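Local structure of peptidoglycan D,D-transpeptidase FtsI (Yersinia pestis, 6SYN) at residues 411-416 with 435-440; 381-386 with 404-409. The protein probably cross-links septal peptidoglycan as a class B penicillin-binding protein, a D,D-transpeptidase of the penicilloyl-serine transferase superfamily that binds beta-lactam antibiotics. All coordinates share one frame; numbering follows the deposited sequence. Where two conformers were deposited one is given.

Contact 1: residues 411-416 with 435-440; sequences TVVHMM and RIAIKT. With CB9 ((2R,4S)-2-[(1R)-1-{[(2S)-2-carboxy-2-phenylacetyl]amino}-2-oxoethyl]-5,5-dimethyl-1,3-thiazolidine-4-carboxylic acid), chain D.
The C-terminal turns of helix 406-416 cross the start of strand 437-446 at 65°, with axes 6.8 Å apart. Packing is closest round Ala437, whose methyl points at the helix. Val413 brings CG1, anti to its backbone N, to 3.5 Å from Ala437 CB, and Met416 CB meets the same methyl at 3.7 Å. The Met416 chain bends at chi3, leaving CE alongside the Ala437 carbonyl. One polar link joins the backbones: Ile438 N gives a weak hydrogen bond to Met416 O (3.4 Å, 140° at the hydrogen). The other end is looser and more open to solvent. There His414 CD2 and Arg435 NH2 meet edge to edge at 4.3 Å, while the guanidinium forms its salt bridge with Glu417. Beyond the helix, the strand enters the KTG motif of the active site. Lys439, bent at chi2 and chi4, returns NZ to Thr440 O (3.0 Å, from above the carbonyl plane) and also bonds Ser304 OG. Thr440 OG1 donates to OAG of the thiazolidine carboxylate of CB9 (2.7 Å). An apolar base thus leads into a polar strand end that holds this carboxylate, whose negative charge the nearby lysine would probably stabilise.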
ATOM      1  N   THR A 411     -11.391 -22.516 -11.104  1.00 15.05           N
ATOM      2  CA  THR A 411     -11.782 -23.532 -10.089  1.00 14.73           C
ATOM      3  C   THR A 411     -11.314 -23.076  -8.704  1.00 14.28           C
ATOM      4  O   THR A 411     -12.105 -23.203  -7.755  1.00 14.32           O
ATOM      5  CB  THR A 411     -11.239 -24.924 -10.442  1.00 14.88           C
ATOM      6  OG1 THR A 411     -12.033 -25.450 -11.506  1.00 15.20           O
ATOM      7  CG2 THR A 411     -11.284 -25.899  -9.288  1.00 14.77           C
ATOM      8  N   VAL A 412     -10.080 -22.577  -8.591  1.00 13.85           N
ATOM      9  CA  VAL A 412      -9.487 -22.137  -7.291  1.00 13.64           C
ATOM     10  C   VAL A 412     -10.087 -20.785  -6.895  1.00 13.57           C
ATOM     11  O   VAL A 412     -10.334 -20.584  -5.690  1.00 13.37           O
ATOM     12  CB  VAL A 412      -7.949 -22.091  -7.339  1.00 13.57           C
ATOM     13  CG1 VAL A 412      -7.357 -21.509  -6.064  1.00 13.55           C
ATOM     14  CG2 VAL A 412      -7.371 -23.471  -7.605  1.00 13.68           C
ATOM     15  N   VAL A 413     -10.321 -19.890  -7.855  1.00 13.58           N
ATOM     16  CA  VAL A 413     -11.066 -18.630  -7.581  1.00 13.68           C
ATOM     17  C   VAL A 413     -12.438 -19.029  -7.021  1.00 14.03           C
ATOM     18  O   VAL A 413     -12.824 -18.470  -5.976  1.00 14.14           O
ATOM     19  CB  VAL A 413     -11.166 -17.712  -8.816  1.00 13.59           C
ATOM     20  CG1 VAL A 413     -12.083 -16.526  -8.562  1.00 13.56           C
ATOM     21  CG2 VAL A 413      -9.797 -17.211  -9.259  1.00 13.60           C
ATOM     22  N   HIS A 414     -13.130 -19.993  -7.643  1.00 14.39           N
ATOM     23  CA  HIS A 414     -14.465 -20.456  -7.171  1.00 14.69           C
ATOM     24  C   HIS A 414     -14.347 -21.008  -5.744  1.00 14.64           C
ATOM     25  O   HIS A 414     -15.237 -20.695  -4.934  1.00 14.78           O
ATOM     26  CB  HIS A 414     -15.128 -21.464  -8.122  1.00 15.03           C
ATOM     27  CG  HIS A 414     -16.451 -21.923  -7.598  1.00 15.44           C
ATOM     28  ND1 HIS A 414     -16.596 -23.093  -6.875  1.00 15.68           N
ATOM     29  CD2 HIS A 414     -17.671 -21.343  -7.618  1.00 15.70           C
ATOM     30  CE1 HIS A 414     -17.854 -23.230  -6.502  1.00 15.71           C
ATOM     31  NE2 HIS A 414     -18.534 -22.171  -6.943  1.00 15.80           N
ATOM     32  N   MET A 415     -13.293 -21.783  -5.447  1.00 14.52           N
ATOM     33  CA  MET A 415     -12.966 -22.276  -4.076  1.00 14.53           C
ATOM     34  C   MET A 415     -12.834 -21.095  -3.102  1.00 14.17           C
ATOM     35  O   MET A 415     -13.286 -21.226  -1.944  1.00 14.14           O
ATOM     36  CB  MET A 415     -11.655 -23.066  -4.055  1.00 14.74           C
ATOM     37  CG  MET A 415     -11.810 -24.513  -4.459  1.00 14.89           C
ATOM     38  SD  MET A 415     -10.202 -25.300  -4.677  1.00 15.06           S
ATOM     39  CE  MET A 415     -10.709 -26.878  -5.359  1.00 15.44           C
ATOM     40  N   MET A 416     -12.238 -19.987  -3.550  1.00 13.67           N
ATOM     41  CA  MET A 416     -11.933 -18.809  -2.690  1.00 13.22           C
ATOM     42  C   MET A 416     -13.222 -18.060  -2.308  1.00 12.96           C
ATOM     43  O   MET A 416     -13.147 -17.242  -1.370  1.00 12.75           O
ATOM     44  CB  MET A 416     -10.950 -17.864  -3.388  1.00 12.93           C
ATOM     45  CG  MET A 416      -9.520 -18.367  -3.344  1.00 12.71           C
ATOM     46  SD  MET A 416      -8.513 -17.721  -4.699  1.00 12.78           S
ATOM     47  CE  MET A 416      -8.280 -16.022  -4.181  1.00 12.73           C
ATOM     48  N   ARG A 435     -20.578 -11.558  -5.512  1.00 12.94           N
ATOM     49  CA  ARG A 435     -19.738 -12.733  -5.164  1.00 13.09           C
ATOM     50  C   ARG A 435     -18.273 -12.296  -5.155  1.00 12.60           C
ATOM     51  O   ARG A 435     -17.880 -11.539  -6.073  1.00 12.56           O
ATOM     52  CB  ARG A 435     -19.905 -13.849  -6.198  1.00 13.74           C
ATOM     53  CG  ARG A 435     -21.343 -14.263  -6.475  1.00 14.25           C
ATOM     54  CD  ARG A 435     -21.456 -14.975  -7.811  1.00 14.80           C
ATOM     55  NE  ARG A 435     -20.522 -16.085  -7.947  1.00 15.23           N
ATOM     56  CZ  ARG A 435     -20.226 -16.701  -9.092  1.00 15.89           C
ATOM     57  NH1 ARG A 435     -20.786 -16.317 -10.230  1.00 15.98           N
ATOM     58  NH2 ARG A 435     -19.365 -17.706  -9.098  1.00 16.17           N
ATOM     59  N   ILE A 436     -17.491 -12.758  -4.175  1.00 12.05           N
ATOM     60  CA  ILE A 436     -16.063 -12.359  -4.008  1.00 11.57           C
ATOM     61  C   ILE A 436     -15.203 -13.601  -3.750  1.00 11.28           C
ATOM     62  O   ILE A 436     -15.691 -14.547  -3.115  1.00 11.24           O
ATOM     63  CB  ILE A 436     -15.877 -11.292  -2.903  0.50 11.49           C
ATOM     64  CG1 ILE A 436     -16.110 -11.838  -1.492  0.50 11.42           C
ATOM     65  CG2 ILE A 436     -16.741 -10.069  -3.176  0.50 11.45           C
ATOM     66  CD1 ILE A 436     -15.791 -10.842  -0.400  0.50 11.38           C
ATOM     67  N   ALA A 437     -13.967 -13.571  -4.252  1.00 11.00           N
ATOM     68  CA  ALA A 437     -12.916 -14.587  -4.035  1.00 10.81           C
ATOM     69  C   ALA A 437     -11.771 -13.951  -3.235  1.00 10.63           C
ATOM     70  O   ALA A 437     -10.933 -13.240  -3.834  1.00 10.60           O
ATOM     71  CB  ALA A 437     -12.452 -15.129  -5.363  1.00 10.83           C
ATOM     72  N   ILE A 438     -11.760 -14.191  -1.922  1.00 10.43           N
ATOM     73  CA  ILE A 438     -10.740 -13.665  -0.971  1.00 10.19           C
ATOM     74  C   ILE A 438     -10.013 -14.828  -0.297  1.00 10.06           C
ATOM     75  O   ILE A 438     -10.523 -15.961  -0.300  1.00  9.97           O
ATOM     76  CB  ILE A 438     -11.382 -12.754   0.092  1.00 10.25           C
ATOM     77  CG1 ILE A 438     -12.267 -13.537   1.068  1.00 10.22           C
ATOM     78  CG2 ILE A 438     -12.143 -11.620  -0.568  1.00 10.31           C
ATOM     79  CD1 ILE A 438     -12.496 -12.832   2.388  1.00 10.17           C
ATOM     80  N   LYS A 439      -8.866 -14.512   0.294  1.00  9.92           N
ATOM     81  CA  LYS A 439      -8.163 -15.350   1.288  1.00  9.75           C
ATOM     82  C   LYS A 439      -7.737 -14.435   2.438  1.00  9.83           C
ATOM     83  O   LYS A 439      -7.134 -13.382   2.161  1.00  9.84           O
ATOM     84  CB  LYS A 439      -6.966 -16.030   0.623  1.00  9.58           C
ATOM     85  CG  LYS A 439      -6.197 -16.996   1.510  1.00  9.51           C
ATOM     86  CD  LYS A 439      -6.961 -18.265   1.811  1.00  9.41           C
ATOM     87  CE  LYS A 439      -6.368 -19.055   2.952  1.00  9.32           C
ATOM     88  NZ  LYS A 439      -6.634 -18.402   4.251  1.00  9.32           N
ATOM     89  N   THR A 440      -8.061 -14.801   3.675  1.00  9.96           N
ATOM     90  CA  THR A 440      -7.565 -14.106   4.888  1.00 10.10           C
ATOM     91  C   THR A 440      -6.145 -14.583   5.191  1.00 10.27           C
ATOM     92  O   THR A 440      -5.703 -15.579   4.591  1.00 10.33           O
ATOM     93  CB  THR A 440      -8.465 -14.352   6.103  1.00 10.08           C
ATOM     94  OG1 THR A 440      -8.522 -15.765   6.307  1.00 10.04           O
ATOM     95  CG2 THR A 440      -9.853 -13.777   5.927  1.00 10.05           C
TER
HETATM   96  C   CB9 D 603      -2.297 -18.113   8.007  1.00 18.06           C
HETATM   97  N   CB9 D 603      -1.975 -18.551  10.458  1.00 19.93           N
HETATM   98  O   CB9 D 603      -2.091 -16.927   8.101  1.00 18.06           O
HETATM   99  CA  CB9 D 603      -2.494 -19.059   9.186  1.00 19.20           C
HETATM  100  CB  CB9 D 603      -3.978 -19.522   9.253  1.00 19.31           C
HETATM  101  CAA CB9 D 603      -7.084 -18.671  10.953  1.00 19.03           C
HETATM  102  CAB CB9 D 603      -5.324 -17.440  12.223  1.00 19.10           C
HETATM  103  OAD CB9 D 603      -6.637 -15.616   9.826  1.00 19.09           O
HETATM  104  OAE CB9 D 603       1.144 -19.374  13.902  1.00 20.36           O
HETATM  105  OAF CB9 D 603      -0.216 -19.938  10.399  1.00 22.06           O
HETATM  106  OAG CB9 D 603      -6.624 -16.731   7.968  1.00 18.60           O
HETATM  107  OAH CB9 D 603       1.368 -18.263  12.101  1.00 20.37           O
HETATM  108  CAJ CB9 D 603      -3.205 -16.793  15.268  1.00 20.75           C
HETATM  109  CAK CB9 D 603      -3.386 -18.153  15.162  1.00 20.89           C
HETATM  110  CAL CB9 D 603      -2.243 -16.171  14.508  1.00 20.63           C
HETATM  111  CAM CB9 D 603      -2.604 -18.892  14.289  1.00 20.54           C
HETATM  112  CAN CB9 D 603      -1.460 -16.906  13.626  1.00 20.62           C
HETATM  113  NAP CB9 D 603      -4.930 -18.548   8.702  1.00 19.14           N
HETATM  114  SAQ CB9 D 603      -4.554 -19.753  10.965  1.00 19.72           S
HETATM  115  CAR CB9 D 603      -6.250 -16.519   9.105  1.00 19.11           C
HETATM  116  CAS CB9 D 603       0.708 -18.887  12.892  1.00 20.30           C
HETATM  117  CAT CB9 D 603      -0.971 -19.212  11.046  1.00 20.45           C
HETATM  118  CAU CB9 D 603      -1.654 -18.276  13.483  1.00 20.56           C
HETATM  119  CAX CB9 D 603      -5.190 -17.479   9.674  1.00 19.23           C
HETATM  120  CAY CB9 D 603      -0.781 -19.132  12.575  1.00 20.47           C
HETATM  121  CAZ CB9 D 603      -5.626 -18.242  10.969  1.00 19.13           C

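Contact 2: residues 381-386 with 404-409; sequences GSMGVY and FPEPLV
Val409 sets its two methyls against the backbone of the turn at Met383 and Gly384. Val409 CG1, anti to the backbone N, lies 3.5 Å from Met383 CA, while Val409 CG2 is 3.8 Å from Gly384 N. One turn earlier on the helix, Glu406 presents its aliphatic part: Glu406 CG, anti to its own N, touches Met383 CB at 3.8 Å. Its backbone joins in as well, since the CA-H of Glu406 points at Met383 O (3.5 Å, 157° at the hydrogen). No conventional hydrogen bond crosses between 381-386 and 404-409, so apolar contact and this CH...O interaction carry the meeting. Gly384, with no side chain, lets the two chains run close, its CA 4.7 Å from that of Phe404.

The turn is the Schellman motif that ends helix 370-381: Met383 leaves the helix with positive phi (60°), and Gly384 follows with positive phi too. The chain then enters the two-stranded antiparallel ribbon of 385-386 and 401-402 in the transpeptidase domain and comes back at Phe404, one residue before Pro405, which occupies the N-cap position of helix 406-416. Backbone bonding between Gly384 and Ile403 fixes the base of this ribbon.

Farther out, the Met383 chain bends at chi2 (-62°), passing SD 4.2 Å from Val409 CG1 and onward to Val413 and Pro469. The extended Glu406 side chain carries its carboxylate away to a salt bridge with Arg410, one turn along the helix. Phe404 directs its ring away from the turn, onto Met260 and Gln264 of helix 255-264, and its carbonyl oxygen accepts a hydrogen bond from Arg402 NH1.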
ATOM      1  N   GLY A 381      -6.870 -13.059 -10.525  1.00  8.93           N
ATOM      2  CA  GLY A 381      -8.066 -12.362 -11.033  1.00  9.10           C
ATOM      3  C   GLY A 381      -8.192 -12.440 -12.542  1.00  9.30           C
ATOM      4  O   GLY A 381      -9.331 -12.556 -13.018  1.00  9.28           O
ATOM      5  N   SER A 382      -7.075 -12.359 -13.277  1.00  9.65           N
ATOM      6  CA  SER A 382      -7.044 -12.476 -14.762  1.00  9.90           C
ATOM      7  C   SER A 382      -7.234 -13.944 -15.195  1.00 10.20           C
ATOM      8  O   SER A 382      -7.277 -14.199 -16.419  1.00 10.23           O
ATOM      9  CB  SER A 382      -5.781 -11.862 -15.338  1.00  9.81           C
ATOM     10  OG  SER A 382      -4.613 -12.417 -14.752  1.00  9.72           O
ATOM     11  N   MET A 383      -7.386 -14.860 -14.228  1.00 10.52           N
ATOM     12  CA  MET A 383      -7.398 -16.336 -14.412  1.00 10.80           C
ATOM     13  C   MET A 383      -6.057 -16.770 -15.023  1.00 10.95           C
ATOM     14  O   MET A 383      -6.071 -17.438 -16.072  1.00 11.08           O
ATOM     15  CB  MET A 383      -8.569 -16.797 -15.290  1.00 10.89           C
ATOM     16  CG  MET A 383      -9.943 -16.380 -14.771  1.00 11.02           C
ATOM     17  SD  MET A 383     -10.366 -17.060 -13.137  1.00 11.21           S
ATOM     18  CE  MET A 383     -11.441 -15.764 -12.530  1.00 11.08           C
ATOM     19  N   GLY A 384      -4.942 -16.377 -14.396  1.00 10.98           N
ATOM     20  CA  GLY A 384      -3.588 -16.889 -14.691  1.00 11.00           C
ATOM     21  C   GLY A 384      -2.865 -16.120 -15.790  1.00 11.07           C
ATOM     22  O   GLY A 384      -2.060 -16.753 -16.512  1.00 11.20           O
ATOM     23  N   VAL A 385      -3.096 -14.809 -15.908  1.00 11.03           N
ATOM     24  CA  VAL A 385      -2.376 -13.921 -16.874  1.00 10.94           C
ATOM     25  C   VAL A 385      -1.581 -12.875 -16.082  1.00 10.78           C
ATOM     26  O   VAL A 385      -2.186 -11.890 -15.617  1.00 10.74           O
ATOM     27  CB  VAL A 385      -3.351 -13.283 -17.884  1.00 10.96           C
ATOM     28  CG1 VAL A 385      -2.681 -12.229 -18.760  1.00 10.93           C
ATOM     29  CG2 VAL A 385      -4.020 -14.350 -18.741  1.00 10.94           C
ATOM     30  N   TYR A 386      -0.274 -13.109 -15.925  1.00 10.60           N
ATOM     31  CA  TYR A 386       0.687 -12.211 -15.235  1.00 10.58           C
ATOM     32  C   TYR A 386       0.935 -10.978 -16.109  1.00 10.76           C
ATOM     33  O   TYR A 386       1.621 -11.108 -17.144  1.00 10.63           O
ATOM     34  CB  TYR A 386       1.986 -12.961 -14.931  1.00 10.40           C
ATOM     35  CG  TYR A 386       3.040 -12.159 -14.211  1.00 10.21           C
ATOM     36  CD1 TYR A 386       2.997 -11.995 -12.837  1.00 10.16           C
ATOM     37  CD2 TYR A 386       4.096 -11.585 -14.900  1.00 10.15           C
ATOM     38  CE1 TYR A 386       3.969 -11.270 -12.165  1.00 10.15           C
ATOM     39  CE2 TYR A 386       5.071 -10.851 -14.246  1.00 10.13           C
ATOM     40  CZ  TYR A 386       5.009 -10.692 -12.872  1.00 10.14           C
ATOM     41  OH  TYR A 386       5.967  -9.972 -12.218  1.00 10.15           O
ATOM     42  N   PHE A 404      -0.611 -19.918 -15.519  1.00 17.71           N
ATOM     43  CA  PHE A 404      -1.481 -21.090 -15.234  1.00 18.07           C
ATOM     44  C   PHE A 404      -2.644 -21.125 -16.220  1.00 17.67           C
ATOM     45  O   PHE A 404      -3.163 -20.078 -16.601  1.00 17.99           O
ATOM     46  CB  PHE A 404      -1.987 -21.071 -13.789  1.00 18.60           C
ATOM     47  CG  PHE A 404      -1.159 -21.897 -12.841  1.00 18.94           C
ATOM     48  CD1 PHE A 404       0.130 -21.513 -12.504  1.00 18.97           C
ATOM     49  CD2 PHE A 404      -1.659 -23.070 -12.299  1.00 19.28           C
ATOM     50  CE1 PHE A 404       0.895 -22.282 -11.639  1.00 19.31           C
ATOM     51  CE2 PHE A 404      -0.894 -23.836 -11.429  1.00 19.26           C
ATOM     52  CZ  PHE A 404       0.381 -23.441 -11.100  1.00 19.11           C
ATOM     53  N   PRO A 405      -3.094 -22.334 -16.633  1.00 17.35           N
ATOM     54  CA  PRO A 405      -4.253 -22.480 -17.516  1.00 17.25           C
ATOM     55  C   PRO A 405      -5.549 -21.956 -16.871  1.00 17.21           C
ATOM     56  O   PRO A 405      -5.772 -22.233 -15.705  1.00 16.86           O
ATOM     57  CB  PRO A 405      -4.359 -23.996 -17.758  1.00 17.20           C
ATOM     58  CG  PRO A 405      -3.022 -24.567 -17.322  1.00 17.16           C
ATOM     59  CD  PRO A 405      -2.523 -23.632 -16.244  1.00 17.31           C
ATOM     60  N   GLU A 406      -6.372 -21.241 -17.645  1.00 17.17           N
ATOM     61  CA  GLU A 406      -7.536 -20.450 -17.153  1.00 17.62           C
ATOM     62  C   GLU A 406      -8.461 -21.299 -16.275  1.00 17.42           C
ATOM     63  O   GLU A 406      -8.848 -20.847 -15.200  1.00 16.85           O
ATOM     64  CB  GLU A 406      -8.298 -19.830 -18.327  1.00 17.98           C
ATOM     65  CG  GLU A 406      -9.657 -19.273 -17.950  1.00 18.57           C
ATOM     66  CD  GLU A 406     -10.398 -18.622 -19.104  1.00 19.62           C
ATOM     67  OE1 GLU A 406     -10.942 -17.512 -18.904  1.00 20.16           O
ATOM     68  OE2 GLU A 406     -10.449 -19.236 -20.194  1.00 20.27           O
ATOM     69  N   PRO A 407      -8.871 -22.527 -16.683  1.00 17.74           N
ATOM     70  CA  PRO A 407      -9.900 -23.271 -15.946  1.00 17.66           C
ATOM     71  C   PRO A 407      -9.392 -23.793 -14.591  1.00 17.20           C
ATOM     72  O   PRO A 407     -10.193 -23.950 -13.676  1.00 16.92           O
ATOM     73  CB  PRO A 407     -10.288 -24.438 -16.877  1.00 17.58           C
ATOM     74  CG  PRO A 407      -9.566 -24.166 -18.193  1.00 17.74           C
ATOM     75  CD  PRO A 407      -8.383 -23.280 -17.850  1.00 17.79           C
ATOM     76  N   LEU A 408      -8.082 -24.042 -14.508  1.00 16.63           N
ATOM     77  CA  LEU A 408      -7.343 -24.409 -13.270  1.00 16.34           C
ATOM     78  C   LEU A 408      -7.486 -23.276 -12.245  1.00 16.13           C
ATOM     79  O   LEU A 408      -7.817 -23.583 -11.081  1.00 16.36           O
ATOM     80  CB  LEU A 408      -5.876 -24.661 -13.636  1.00 16.39           C
ATOM     81  CG  LEU A 408      -5.074 -25.496 -12.642  1.00 16.56           C
ATOM     82  CD1 LEU A 408      -3.869 -26.136 -13.314  1.00 16.45           C
ATOM     83  CD2 LEU A 408      -4.640 -24.657 -11.450  1.00 16.87           C
ATOM     84  N   VAL A 409      -7.271 -22.023 -12.667  1.00 15.45           N
ATOM     85  CA  VAL A 409      -7.293 -20.816 -11.783  1.00 15.30           C
ATOM     86  C   VAL A 409      -8.750 -20.515 -11.384  1.00 15.52           C
ATOM     87  O   VAL A 409      -8.976 -20.139 -10.208  1.00 15.30           O
ATOM     88  CB  VAL A 409      -6.616 -19.602 -12.458  1.00 14.94           C
ATOM     89  CG1 VAL A 409      -6.664 -18.349 -11.593  1.00 14.74           C
ATOM     90  CG2 VAL A 409      -5.179 -19.896 -12.858  1.00 14.92           C
TER

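Both contacts lie in the transpeptidase domain, their centres about 13 Å apart, and both use helix 406-416. Along the chain they come in series: contact 2 closes at the start of this helix, and contact 1 opens near its end, joining it to edge strand 437-446 of the five-stranded antiparallel sheet. They touch where Val413 CG2 meets Met383 SD at 3.9 Å, so one valine faces the strand with one methyl and the turn with the other. Helix 370-381 borders both, ending in contact 2 and packing on Val413 and Met416 in contact 1. Helix 406-416 thus spans from the Schellman turn at Met383 to the base of the strand that carries the ligand-binding Thr440.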